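Side-chain contacts in sugar ABC transporter (Agrobacterium radiobacter, PDB 4RXT), which binds the sugar arabinose and probably delivers it to an ABC-type carbohydrate importer as its solute-binding component: residues Thr46-Gln51 and Phe73-Lys78; Val135-Asn140 and Gly153-Val158; Thr139-Pro142 and Ser146-Gln149; Lys171-Gln176 and Leu181-Asp186; Val197-Leu202 and Gln206-Ala211. One frame throughout, in Å; residues are numbered along the deposited sequence. Where two conformers were deposited one is given.

Interaction 1 of 5, residues Thr46-Gln51 and Phe73-Lys78; sequences TDVNGQ and FKALGK
The first turn of helix 48-60 meets the residues around the start of helix 77-84 through Val48 and Gln51 on one side and Ala75 and Leu76 on the other. Val48 CG1 reaches both partners. It lies 3.7 Å from Ala75 CB and 3.8 Å from Leu76 CD2. This branch stands opposite the backbone N (chi1 179°), which turns it to the neighbouring segment. The Val48 and Leu76 side chains lie alongside each other, pointing opposite ways. Gln51 crosses Leu76 at about a right angle with an extended chain. Its OE1 rests on the branch point of the leucine, 3.4 Å from Leu76 CG, and touches both methyls as well. This is packing and not a polar bond. The buried amide is satisfied elsewhere: OE1 accepts from Thr71 N and NE2 donates to Ser69 O. These two bonds fix the rotation of the amide and tie the helix to the loop that follows strand 66-68. Both helices belong to the lobe with the all-parallel sheet, in strand order 2-1-3-4-5-6. The order of its first five strands is that of type I periplasmic binding proteins. Helix 48-60 is N-capped by Asp47, whose OD1 accepts from Gly50 N at 2.9 Å. The amide meets OD1 from above the carboxylate plane, 62° out of it. Asp47 is also the centre of an inverse gamma turn. The side chain of Gln51 lies about 5 Å from that of Lys12, which binds arabinose, and about 9 Å from the sugar.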
# COMPACT_ATOMS: atom_id res chain seq x y z
N THR A 46 -8.89 8.07 4.46
CA THR A 46 -10.30 7.91 4.78
C THR A 46 -11.15 9.04 4.26
O THR A 46 -12.38 8.98 4.31
CB THR A 46 -10.49 7.83 6.31
OG1 THR A 46 -9.86 8.96 6.93
CG2 THR A 46 -9.87 6.56 6.84
N ASP A 47 -10.51 10.11 3.77
CA ASP A 47 -11.23 11.26 3.20
C ASP A 47 -11.51 10.96 1.73
O ASP A 47 -10.88 11.47 0.82
CB ASP A 47 -10.47 12.57 3.42
CG ASP A 47 -11.30 13.78 3.12
OD1 ASP A 47 -12.50 13.65 2.75
OD2 ASP A 47 -10.74 14.90 3.23
N VAL A 48 -12.56 10.16 1.53
CA VAL A 48 -12.87 9.74 0.18
C VAL A 48 -13.50 10.89 -0.59
O VAL A 48 -13.19 11.13 -1.75
CB VAL A 48 -13.81 8.54 0.24
CG1 VAL A 48 -14.19 8.07 -1.16
CG2 VAL A 48 -13.17 7.39 0.99
N ASN A 49 -14.40 11.61 0.07
CA ASN A 49 -15.04 12.79 -0.53
C ASN A 49 -13.97 13.79 -0.96
O ASN A 49 -14.07 14.41 -2.01
CB ASN A 49 -15.99 13.46 0.47
CG ASN A 49 -16.83 14.55 -0.15
OD1 ASN A 49 -17.38 14.39 -1.24
ND2 ASN A 49 -16.98 15.64 0.55
N GLY A 50 -12.94 13.93 -0.11
CA GLY A 50 -11.85 14.84 -0.35
C GLY A 50 -11.18 14.50 -1.65
O GLY A 50 -10.89 15.37 -2.48
N GLN A 51 -10.90 13.22 -1.84
CA GLN A 51 -10.28 12.79 -3.09
C GLN A 51 -11.19 13.02 -4.31
O GLN A 51 -10.74 13.44 -5.36
CB GLN A 51 -9.82 11.33 -3.02
CG GLN A 51 -8.90 11.02 -4.18
CD GLN A 51 -8.46 9.58 -4.27
OE1 GLN A 51 -9.27 8.68 -4.39
NE2 GLN A 51 -7.16 9.36 -4.22
N PHE A 73 -12.42 1.63 -3.43
CA PHE A 73 -12.71 0.93 -4.67
C PHE A 73 -14.07 1.29 -5.30
O PHE A 73 -14.14 1.69 -6.46
CB PHE A 73 -12.64 -0.61 -4.43
CG PHE A 73 -12.96 -1.43 -5.63
CD1 PHE A 73 -11.99 -1.76 -6.53
CD2 PHE A 73 -14.26 -1.90 -5.84
CE1 PHE A 73 -12.29 -2.52 -7.67
CE2 PHE A 73 -14.57 -2.66 -6.97
CZ PHE A 73 -13.58 -2.98 -7.88
N LYS A 74 -15.13 1.12 -4.52
CA LYS A 74 -16.47 1.37 -5.06
C LYS A 74 -16.70 2.87 -5.28
O LYS A 74 -17.12 3.29 -6.36
CB LYS A 74 -17.58 0.81 -4.14
CG LYS A 74 -18.98 0.73 -4.76
CD LYS A 74 -19.76 -0.42 -4.11
CE LYS A 74 -21.03 -0.81 -4.85
NZ LYS A 74 -22.11 -1.30 -3.93
N ALA A 75 -16.37 3.68 -4.28
CA ALA A 75 -16.72 5.13 -4.34
C ALA A 75 -16.02 5.91 -5.47
O ALA A 75 -16.50 6.94 -5.91
CB ALA A 75 -16.42 5.80 -3.01
N LEU A 76 -14.86 5.43 -5.90
CA LEU A 76 -14.11 6.10 -6.96
C LEU A 76 -14.49 5.63 -8.36
O LEU A 76 -14.06 6.21 -9.33
CB LEU A 76 -12.57 6.04 -6.70
CG LEU A 76 -11.94 7.21 -5.92
CD1 LEU A 76 -11.90 8.53 -6.71
CD2 LEU A 76 -12.62 7.36 -4.56
N GLY A 77 -15.31 4.58 -8.47
CA GLY A 77 -15.69 4.04 -9.79
C GLY A 77 -16.34 5.06 -10.70
O GLY A 77 -15.83 5.39 -11.78
N LYS A 78 -17.47 5.58 -10.24
CA LYS A 78 -18.22 6.58 -10.99
C LYS A 78 -17.40 7.87 -11.19
O LYS A 78 -17.37 8.41 -12.28
CB LYS A 78 -19.49 6.84 -10.20
CG LYS A 78 -20.67 7.13 -11.03
CD LYS A 78 -20.58 8.53 -11.60
CE LYS A 78 -21.69 8.74 -12.61
NZ LYS A 78 -23.03 8.59 -11.98

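Interaction 2 of 5, residues Val135-Asn140 and Gly153-Val158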
# COMPACT_ATOMS: atom_id res chain seq x y z
N VAL A 135 -3.61 -16.21 14.95
CA VAL A 135 -3.11 -15.04 14.25
C VAL A 135 -4.24 -14.05 13.99
O VAL A 135 -5.42 -14.41 14.05
CB VAL A 135 -2.41 -15.43 12.92
CG1 VAL A 135 -1.27 -16.39 13.24
CG2 VAL A 135 -3.36 -15.97 11.85
N VAL A 136 -3.85 -12.82 13.70
CA VAL A 136 -4.77 -11.73 13.43
C VAL A 136 -4.34 -10.93 12.20
O VAL A 136 -3.18 -10.95 11.82
CB VAL A 136 -4.96 -10.79 14.65
CG1 VAL A 136 -5.42 -11.59 15.86
CG2 VAL A 136 -3.73 -10.01 15.00
N ILE A 137 -5.30 -10.29 11.56
CA ILE A 137 -5.06 -9.35 10.51
C ILE A 137 -5.67 -8.01 10.92
O ILE A 137 -6.76 -7.92 11.46
CB ILE A 137 -5.57 -9.84 9.12
CG1 ILE A 137 -5.34 -8.78 8.04
CG2 ILE A 137 -7.02 -10.26 9.17
CD1 ILE A 137 -5.58 -9.24 6.62
N ILE A 138 -4.89 -6.96 10.67
CA ILE A 138 -5.31 -5.60 10.95
C ILE A 138 -5.11 -4.76 9.68
O ILE A 138 -3.98 -4.69 9.14
CB ILE A 138 -4.56 -4.97 12.15
CG1 ILE A 138 -4.63 -5.88 13.38
CG2 ILE A 138 -5.11 -3.56 12.44
CD1 ILE A 138 -3.68 -5.47 14.49
N THR A 139 -6.20 -4.15 9.25
CA THR A 139 -6.34 -3.39 8.00
C THR A 139 -6.64 -1.92 8.31
O THR A 139 -7.47 -1.60 9.16
CB THR A 139 -7.44 -4.03 7.10
OG1 THR A 139 -7.08 -5.39 6.84
CG2 THR A 139 -7.58 -3.28 5.80
N ASN A 140 -5.94 -1.04 7.62
CA ASN A 140 -5.93 0.41 7.89
C ASN A 140 -7.33 1.03 7.93
O ASN A 140 -7.66 1.77 8.76
CB ASN A 140 -5.07 1.11 6.80
CG ASN A 140 -4.75 2.55 7.07
OD1 ASN A 140 -4.68 3.35 6.16
ND2 ASN A 140 -4.53 2.86 8.26
N GLY A 153 -5.77 -12.37 -0.15
CA GLY A 153 -4.64 -13.20 -0.49
C GLY A 153 -4.11 -13.87 0.77
O GLY A 153 -3.78 -15.08 0.78
N PHE A 154 -4.01 -13.11 1.87
CA PHE A 154 -3.57 -13.64 3.15
C PHE A 154 -4.48 -14.73 3.69
O PHE A 154 -4.03 -15.83 4.07
CB PHE A 154 -3.43 -12.47 4.15
CG PHE A 154 -3.07 -12.91 5.56
CD1 PHE A 154 -1.75 -13.12 5.93
CD2 PHE A 154 -4.06 -13.06 6.52
CE1 PHE A 154 -1.44 -13.53 7.22
CE2 PHE A 154 -3.74 -13.44 7.82
CZ PHE A 154 -2.43 -13.68 8.16
N LEU A 155 -5.77 -14.41 3.78
CA LEU A 155 -6.74 -15.33 4.36
C LEU A 155 -6.79 -16.66 3.56
O LEU A 155 -6.82 -17.73 4.15
CB LEU A 155 -8.14 -14.70 4.48
CG LEU A 155 -8.28 -13.56 5.50
CD1 LEU A 155 -9.66 -12.94 5.44
CD2 LEU A 155 -7.92 -14.03 6.91
N ASP A 156 -6.80 -16.57 2.23
CA ASP A 156 -6.85 -17.71 1.37
C ASP A 156 -5.62 -18.62 1.56
O ASP A 156 -5.72 -19.84 1.67
CB ASP A 156 -6.93 -17.27 -0.09
CG ASP A 156 -8.30 -16.65 -0.46
OD1 ASP A 156 -9.27 -16.69 0.34
OD2 ASP A 156 -8.38 -16.09 -1.59
N GLN A 157 -4.45 -18.01 1.63
CA GLN A 157 -3.21 -18.78 1.77
C GLN A 157 -3.20 -19.46 3.14
O GLN A 157 -2.84 -20.62 3.31
CB GLN A 157 -2.00 -17.83 1.59
CG GLN A 157 -0.67 -18.55 1.51
CD GLN A 157 -0.41 -19.24 0.18
OE1 GLN A 157 -1.32 -19.53 -0.59
NE2 GLN A 157 0.85 -19.51 -0.10
N VAL A 158 -3.60 -18.71 4.16
CA VAL A 158 -3.67 -19.30 5.49
C VAL A 158 -4.57 -20.52 5.52
O VAL A 158 -4.26 -21.59 6.12
CB VAL A 158 -4.05 -18.28 6.57
CG1 VAL A 158 -4.35 -18.97 7.91
CG2 VAL A 158 -2.88 -17.33 6.78
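This is a buried apolar contact between a helix and a sheet, made by Val135 and Ile137 of strand 133-139 with Phe154 and Leu155 of helix 145-161. Both elements belong to a beta-alpha-beta crossover that continues into strand 165-172. The helix runs back along the strand, nearly antiparallel at 167°, with the two short axes 10.6 Å apart. Phe154 carries most of the helix side. Its CG is anti to the backbone N (chi1 176°), and the ring extends to the sheet. Val135 CG2 comes to the ring edge, near its plane, 4.4 Å from Phe154 CZ. Ile137 CD1 approaches the same ring obliquely, at 4.1 Å from Phe154 CD2. Ile137 uses its other branch for the next residue of the helix: CG2 lies 4.5 Å from Leu155 CD2. The first bond of the Leu155 side chain does not point at the strand, but its end comes nearer. The faces of the Phe154 ring are occupied too. Val158 CG2 stands 3.9 Å above one face, offset toward the rim. Phe198 of the adjacent strand 194-199 stacks on the opposite face. The ring is therefore clamped from both faces and met at its edge. Every group that touches across the two segments is a hydrocarbon, and the distances are ordinary van der Waals spacings. The contact thus relies on shape and on exclusion of water, with no directional bond to set it.

Interaction 3 of 5, residues Thr139-Pro142 and Ser146-Gln149. With ARA (alpha-L-arabinopyranose), chain B.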
# COMPACT_ATOMS: atom_id res chain seq x y z
N THR A 139 -6.20 -4.15 9.25
CA THR A 139 -6.34 -3.39 8.00
C THR A 139 -6.64 -1.92 8.31
O THR A 139 -7.47 -1.60 9.16
CB THR A 139 -7.44 -4.03 7.10
OG1 THR A 139 -7.08 -5.39 6.84
CG2 THR A 139 -7.58 -3.28 5.80
N ASN A 140 -5.94 -1.04 7.62
CA ASN A 140 -5.93 0.41 7.89
C ASN A 140 -7.33 1.03 7.93
O ASN A 140 -7.66 1.77 8.76
CB ASN A 140 -5.07 1.11 6.80
CG ASN A 140 -4.75 2.55 7.07
OD1 ASN A 140 -4.68 3.35 6.16
ND2 ASN A 140 -4.53 2.86 8.26
N THR A 141 -8.13 0.66 6.93
CA THR A 141 -9.47 1.23 6.74
C THR A 141 -10.22 0.30 5.76
O THR A 141 -9.59 -0.38 4.94
CB THR A 141 -9.39 2.68 6.18
OG1 THR A 141 -10.69 3.30 6.13
CG2 THR A 141 -8.69 2.72 4.80
N PRO A 142 -11.57 0.26 5.85
CA PRO A 142 -12.30 -0.63 4.92
C PRO A 142 -12.47 -0.08 3.51
O PRO A 142 -12.44 1.13 3.28
CB PRO A 142 -13.67 -0.76 5.59
CG PRO A 142 -13.85 0.52 6.26
CD PRO A 142 -12.49 0.89 6.81
N SER A 146 -6.49 -2.05 -2.76
CA SER A 146 -5.21 -2.70 -2.43
C SER A 146 -5.36 -3.55 -1.15
O SER A 146 -4.94 -4.71 -1.10
CB SER A 146 -4.09 -1.66 -2.28
OG SER A 146 -4.49 -0.72 -1.32
N LEU A 147 -5.94 -2.95 -0.12
CA LEU A 147 -5.98 -3.61 1.20
C LEU A 147 -6.94 -4.82 1.23
O LEU A 147 -6.66 -5.83 1.91
CB LEU A 147 -6.36 -2.62 2.29
CG LEU A 147 -5.49 -1.34 2.33
CD1 LEU A 147 -5.91 -0.47 3.53
CD2 LEU A 147 -3.98 -1.61 2.34
N GLU A 148 -8.08 -4.68 0.55
CA GLU A 148 -9.02 -5.82 0.49
C GLU A 148 -8.39 -7.02 -0.24
O GLU A 148 -8.58 -8.20 0.14
CB GLU A 148 -10.34 -5.41 -0.12
CG GLU A 148 -11.10 -4.41 0.75
CD GLU A 148 -11.41 -4.88 2.18
OE1 GLU A 148 -11.58 -6.10 2.44
OE2 GLU A 148 -11.55 -4.00 3.06
N GLN A 149 -7.62 -6.73 -1.28
CA GLN A 149 -6.91 -7.81 -1.98
C GLN A 149 -5.83 -8.47 -1.11
O GLN A 149 -5.65 -9.68 -1.14
CB GLN A 149 -6.34 -7.34 -3.31
CG GLN A 149 -7.44 -7.07 -4.30
CD GLN A 149 -6.92 -6.63 -5.63
OE1 GLN A 149 -5.96 -5.90 -5.69
NE2 GLN A 149 -7.55 -7.07 -6.71
C1 ARA B . 0.35 1.33 1.01
C2 ARA B . -0.80 0.87 0.09
C3 ARA B . -1.76 2.03 -0.12
C4 ARA B . -2.21 2.64 1.22
C5 ARA B . -1.36 2.20 2.33
O1 ARA B . 0.65 -0.00 1.42
O2 ARA B . -0.30 0.46 -1.20
O3 ARA B . -2.85 1.56 -0.94
O4 ARA B . -3.47 2.14 1.67
O5 ARA B . 0.06 2.23 2.07
O HOH W 1 -5.65 -5.93 4.49
O HOH W 2 -9.72 -2.01 2.75
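Leu147 holds its CG beside the backbone N (chi1 -53°) with an extended second torsion, which sends CD1 to Asn140 and Thr141. Thr139 places its methyl CG2 anti to the backbone N, facing the helix. Thr139 CG2 then lies 3.8 Å from Leu147 CB. Leu147 CD1 packs 3.7 Å from Asn140 CB and also approaches the Thr141 carbonyl oxygen. The other methyl, Leu147 CD2, faces the sugar at 3.8 Å from O4 of the arabinopyranose. One leucine thus spans the loop and the ligand. Two waters add polar bridges. One donates to Thr139 OG1 and to Leu147 O, at 2.8 Å each. The second donates to Thr141 O and to Glu148 OE2. The Glu148 carboxylate reaches back to the loop. OE2 collects three bonds in all, as Tyr172 OH and Gly143 N donate to it besides the water. This may favour the charged form of the acid. Ser146 OG is hydrogen-bonded to sugar O3 at 2.8 Å. Ser94 OG holds the Ser146 backbone N. Lys12, Glu45, Asp93, Arg150, Asp227 and Gln247 grip the same sugar. The loop after strand 133-139 and the first turn of helix 145-161 thus form part of the ligand pocket, at the C-terminal end of strand 133-139, which runs parallel to both its neighbours, as in type I periplasmic binding proteins.

Interaction 4 of 5, residues Lys171-Gln176 and Leu181-Asp186; sequences KYADGQ and LNIMTD
Ile183 lies over the end of strand 165-172 and overlaps Lys171, Tyr172 and Ala173. Its CD1 does most of the reaching. It sits 3.8 Å from Ala173 CB and the same distance from the backbone oxygen Tyr172 O. The other branch, Ile183 CG2, rests against the base of Lys171, 4.0 Å from Lys171 CB. CG2 is anti to the backbone N, while CG1 stands beside that N (chi1 -73°). The two branches therefore spread along the strand: CG2 meets Lys171, while CD1 meets Tyr172 and Ala173. The Ile183 and Lys171 side chains cross obliquely. Lys171 contributes only its first carbons. Its chain bends at the second and fourth torsions, and its charged end leads away from the helix. The contact lies at the surface of the lobe with the mixed sheet. It joins outermost strand 165-172 to helix 177-190, the next helix in the chain. A short loop makes the turn between them. Asp174 shapes this loop by an Asx turn: OD1 accepts from Gln176 N at 3.3 Å. One of the two Gln176 conformers may add a doubtful bond from NE2 to Asp174 OD2. Asp174 OD1 is also bonded to Thr179 OG1. Gln176 occupies the N-cap position of the helix. Gly175, between Asp174 and Gln176, has a positive phi (81°), a conformation that suits glycine. Ile183 also touches Ile138 of the neighbouring strand 133-139.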
# COMPACT_ATOMS: atom_id res chain seq x y z
N LYS A 171 -9.50 -7.17 11.90
CA LYS A 171 -9.89 -5.86 12.43
C LYS A 171 -9.54 -4.75 11.45
O LYS A 171 -8.57 -4.88 10.65
CB LYS A 171 -9.18 -5.57 13.76
CG LYS A 171 -9.68 -6.42 14.90
CD LYS A 171 -10.98 -5.81 15.36
CE LYS A 171 -11.45 -6.31 16.70
NZ LYS A 171 -12.93 -6.31 16.65
N TYR A 172 -10.32 -3.68 11.51
CA TYR A 172 -10.07 -2.48 10.72
C TYR A 172 -9.90 -1.31 11.63
O TYR A 172 -10.62 -1.17 12.61
CB TYR A 172 -11.26 -2.18 9.80
CG TYR A 172 -11.42 -3.18 8.64
CD1 TYR A 172 -12.15 -4.37 8.80
CD2 TYR A 172 -10.84 -2.93 7.42
CE1 TYR A 172 -12.28 -5.26 7.75
CE2 TYR A 172 -10.98 -3.80 6.38
CZ TYR A 172 -11.72 -4.96 6.54
OH TYR A 172 -11.84 -5.82 5.44
N ALA A 173 -8.98 -0.46 11.24
CA ALA A 173 -8.71 0.77 11.96
C ALA A 173 -9.46 1.91 11.21
O ALA A 173 -10.40 1.66 10.41
CB ALA A 173 -7.18 1.01 12.10
N ASP A 174 -9.10 3.16 11.57
CA ASP A 174 -9.68 4.39 11.03
C ASP A 174 -8.60 5.23 10.32
O ASP A 174 -8.63 6.47 10.32
CB ASP A 174 -10.29 5.22 12.17
CG ASP A 174 -9.28 5.63 13.20
OD1 ASP A 174 -8.09 5.21 13.12
OD2 ASP A 174 -9.72 6.38 14.09
N GLY A 175 -7.62 4.54 9.75
CA GLY A 175 -6.56 5.20 9.06
C GLY A 175 -5.43 5.77 9.89
O GLY A 175 -4.53 6.31 9.31
N GLN A 176 -5.48 5.64 11.21
CA GLN A 176 -4.41 6.16 12.07
C GLN A 176 -3.57 5.07 12.73
O GLN A 176 -4.08 4.11 13.30
CB GLN A 176 -4.99 7.06 13.15
CG GLN A 176 -5.97 8.09 12.65
CD GLN A 176 -6.56 8.87 13.79
OE1 GLN A 176 -6.02 9.88 14.20
NE2 GLN A 176 -7.67 8.40 14.31
N LEU A 181 -2.09 0.68 16.94
CA LEU A 181 -1.46 0.43 18.20
C LEU A 181 -2.46 -0.05 19.28
O LEU A 181 -2.25 -1.06 19.96
CB LEU A 181 -0.67 1.69 18.59
CG LEU A 181 0.35 1.54 19.72
CD1 LEU A 181 1.29 2.74 19.75
CD2 LEU A 181 -0.27 1.42 21.08
N ASN A 182 -3.53 0.71 19.45
CA ASN A 182 -4.57 0.40 20.41
C ASN A 182 -5.28 -0.92 20.11
O ASN A 182 -5.49 -1.70 21.01
CB ASN A 182 -5.57 1.54 20.51
CG ASN A 182 -5.03 2.81 21.17
OD1 ASN A 182 -4.04 2.81 21.89
ND2 ASN A 182 -5.73 3.90 20.92
N ILE A 183 -5.58 -1.18 18.84
CA ILE A 183 -6.21 -2.45 18.45
C ILE A 183 -5.27 -3.59 18.83
O ILE A 183 -5.69 -4.57 19.42
CB ILE A 183 -6.48 -2.48 16.96
CG1 ILE A 183 -7.65 -1.56 16.62
CG2 ILE A 183 -6.89 -3.89 16.55
CD1 ILE A 183 -7.78 -1.26 15.14
N MET A 184 -3.97 -3.45 18.52
CA MET A 184 -3.04 -4.54 18.80
C MET A 184 -2.96 -4.83 20.30
O MET A 184 -3.02 -6.00 20.72
CB MET A 184 -1.64 -4.23 18.22
CG MET A 184 -0.63 -5.36 18.41
SD MET A 184 -0.87 -6.84 17.40
CE MET A 184 -2.39 -7.61 17.83
N THR A 185 -2.87 -3.77 21.09
CA THR A 185 -2.77 -3.90 22.55
C THR A 185 -4.07 -4.55 23.11
O THR A 185 -4.01 -5.43 23.98
CB THR A 185 -2.50 -2.52 23.19
OG1 THR A 185 -1.28 -1.95 22.64
CG2 THR A 185 -2.26 -2.70 24.66
N ASP A 186 -5.21 -4.13 22.55
CA ASP A 186 -6.52 -4.66 22.98
C ASP A 186 -6.63 -6.14 22.66
O ASP A 186 -7.03 -6.95 23.50
CB ASP A 186 -7.71 -3.95 22.30
CG ASP A 186 -7.91 -2.48 22.75
OD1 ASP A 186 -7.20 -2.00 23.67
OD2 ASP A 186 -8.81 -1.80 22.18

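Interaction 5 of 5, residues Val197-Leu202 and Gln206-Ala211; sequences VFASNL and QGVGQA. With ARA (alpha-L-arabinopyranose), chain B.
The backbone turns from strand 194-199 into helix 202-214, and a helical bond in the first turn runs from Gln206 N to Leu202 O (2.9 Å, 158°). Leu202 and Gln206 also meet by their side chains. Gln206 CG lies close over the same carbonyl, 3.2 Å from Leu202 O. The chain then extends, bringing NE2 to 3.7 Å from Leu202 CG. That amide donates to Asp229 OD2, so its polar end is held outside this contact. Further along, Val208 spans two strand residues with its two methyls. CG1 is anti to the backbone N (chi1 172°) and reaches Val197 CG1 at 4.0 Å. CG2 packs 4.1 Å from Ala199 CB. Asn201 is the N-cap, and its OD1 accepts from Met204 N. It is also a residue of the arabinose site, so the start of this helix lies at the pocket. The whole unit is a beta-alpha-beta step toward strand 222-226. Met184 of helix 177-190 packs on both Val197 and Val208, and Ile138 of strand 133-139 touches Val208. Gln206 also meets Lys231 and Thr232 of helix 230-238.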
# COMPACT_ATOMS: atom_id res chain seq x y z
N VAL A 197 0.64 -11.61 13.58
CA VAL A 197 -0.15 -10.51 13.10
C VAL A 197 0.29 -10.11 11.71
O VAL A 197 1.50 -9.97 11.46
CB VAL A 197 0.02 -9.24 13.99
CG1 VAL A 197 -0.92 -8.12 13.55
CG2 VAL A 197 -0.12 -9.56 15.48
N PHE A 198 -0.70 -9.91 10.82
CA PHE A 198 -0.48 -9.26 9.52
C PHE A 198 -1.05 -7.85 9.56
O PHE A 198 -2.24 -7.67 9.77
CB PHE A 198 -1.14 -10.11 8.39
CG PHE A 198 -1.03 -9.51 7.03
CD1 PHE A 198 0.11 -8.82 6.61
CD2 PHE A 198 -2.07 -9.65 6.13
CE1 PHE A 198 0.20 -8.29 5.34
CE2 PHE A 198 -1.99 -9.11 4.84
CZ PHE A 198 -0.85 -8.44 4.44
N ALA A 199 -0.16 -6.86 9.42
CA ALA A 199 -0.44 -5.40 9.39
C ALA A 199 -0.23 -4.94 7.96
O ALA A 199 0.88 -4.80 7.48
CB ALA A 199 0.51 -4.66 10.34
N SER A 200 -1.35 -4.75 7.24
CA SER A 200 -1.27 -4.85 5.78
C SER A 200 -0.93 -3.57 4.99
O SER A 200 -1.07 -3.55 3.77
CB SER A 200 -2.54 -5.42 5.22
OG SER A 200 -3.59 -4.52 5.51
N ASN A 201 -0.49 -2.52 5.68
CA ASN A 201 0.08 -1.36 5.00
C ASN A 201 1.07 -0.64 5.93
O ASN A 201 1.22 -1.02 7.09
CB ASN A 201 -1.02 -0.45 4.44
CG ASN A 201 -1.60 0.52 5.47
OD1 ASN A 201 -1.63 0.22 6.67
ND2 ASN A 201 -2.03 1.67 5.02
N LEU A 202 1.66 0.43 5.44
CA LEU A 202 2.68 1.14 6.23
C LEU A 202 2.12 1.59 7.59
O LEU A 202 2.77 1.49 8.62
CB LEU A 202 3.17 2.34 5.47
CG LEU A 202 4.14 3.25 6.22
CD1 LEU A 202 5.37 2.44 6.54
CD2 LEU A 202 4.45 4.46 5.35
N GLN A 206 3.41 0.60 11.28
CA GLN A 206 3.92 1.57 12.27
C GLN A 206 3.27 1.34 13.61
O GLN A 206 3.94 1.23 14.62
CB GLN A 206 3.63 3.00 11.80
CG GLN A 206 4.39 3.46 10.56
CD GLN A 206 3.80 4.72 9.92
OE1 GLN A 206 2.63 5.07 10.13
NE2 GLN A 206 4.63 5.42 9.18
N GLY A 207 1.95 1.35 13.65
CA GLY A 207 1.21 1.20 14.89
C GLY A 207 1.34 -0.14 15.59
O GLY A 207 1.54 -0.22 16.81
N VAL A 208 1.22 -1.22 14.82
CA VAL A 208 1.36 -2.56 15.38
C VAL A 208 2.80 -2.82 15.85
O VAL A 208 3.04 -3.36 16.94
CB VAL A 208 0.92 -3.63 14.35
CG1 VAL A 208 1.24 -5.05 14.83
CG2 VAL A 208 -0.56 -3.45 14.10
N GLY A 209 3.77 -2.43 15.02
CA GLY A 209 5.15 -2.56 15.40
C GLY A 209 5.42 -1.81 16.69
O GLY A 209 6.15 -2.33 17.58
N GLN A 210 4.88 -0.60 16.80
CA GLN A 210 5.05 0.25 18.00
C GLN A 210 4.52 -0.49 19.23
O GLN A 210 5.13 -0.52 20.28
CB GLN A 210 4.40 1.61 17.83
CG GLN A 210 4.74 2.66 18.89
CD GLN A 210 6.16 3.20 18.80
OE1 GLN A 210 6.61 3.63 17.73
NE2 GLN A 210 6.84 3.24 19.92
N ALA A 211 3.35 -1.10 19.10
CA ALA A 211 2.76 -1.85 20.22
C ALA A 211 3.65 -3.02 20.69
O ALA A 211 3.86 -3.26 21.91
CB ALA A 211 1.37 -2.41 19.83
C1 ARA B . 0.35 1.33 1.01
C2 ARA B . -0.80 0.87 0.09
C3 ARA B . -1.76 2.03 -0.12
C4 ARA B . -2.21 2.64 1.22
C5 ARA B . -1.36 2.20 2.33
O1 ARA B . 0.65 -0.00 1.42
O2 ARA B . -0.30 0.46 -1.20
O3 ARA B . -2.85 1.56 -0.94
O4 ARA B . -3.47 2.14 1.67
O5 ARA B . 0.06 2.23 2.07

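Overall arrangement
First, interaction 1 joins the start of helix 48-60 to segment Phe73-Lys78 in the parallel-sheet lobe, closing a loop that contains strand 66-68. The other four lie in the mixed-sheet lobe. Interactions 2 and 3 start from the same stretch: interaction 3 closes the short loop before helix 145-161, and interaction 2 spans that loop and closes further along the same helix. Interaction 4 then closes the turn after strand 165-172, and interaction 5 the turn after strand 194-199. Strand 133-139 lies between these two strands and hydrogen-bonds to both. Interactions 3 and 5 both reach the bound sugar. Thr46 of interaction 1 touches Thr141 of interaction 3 and Asp174 of interaction 4, so the two lobes touch here.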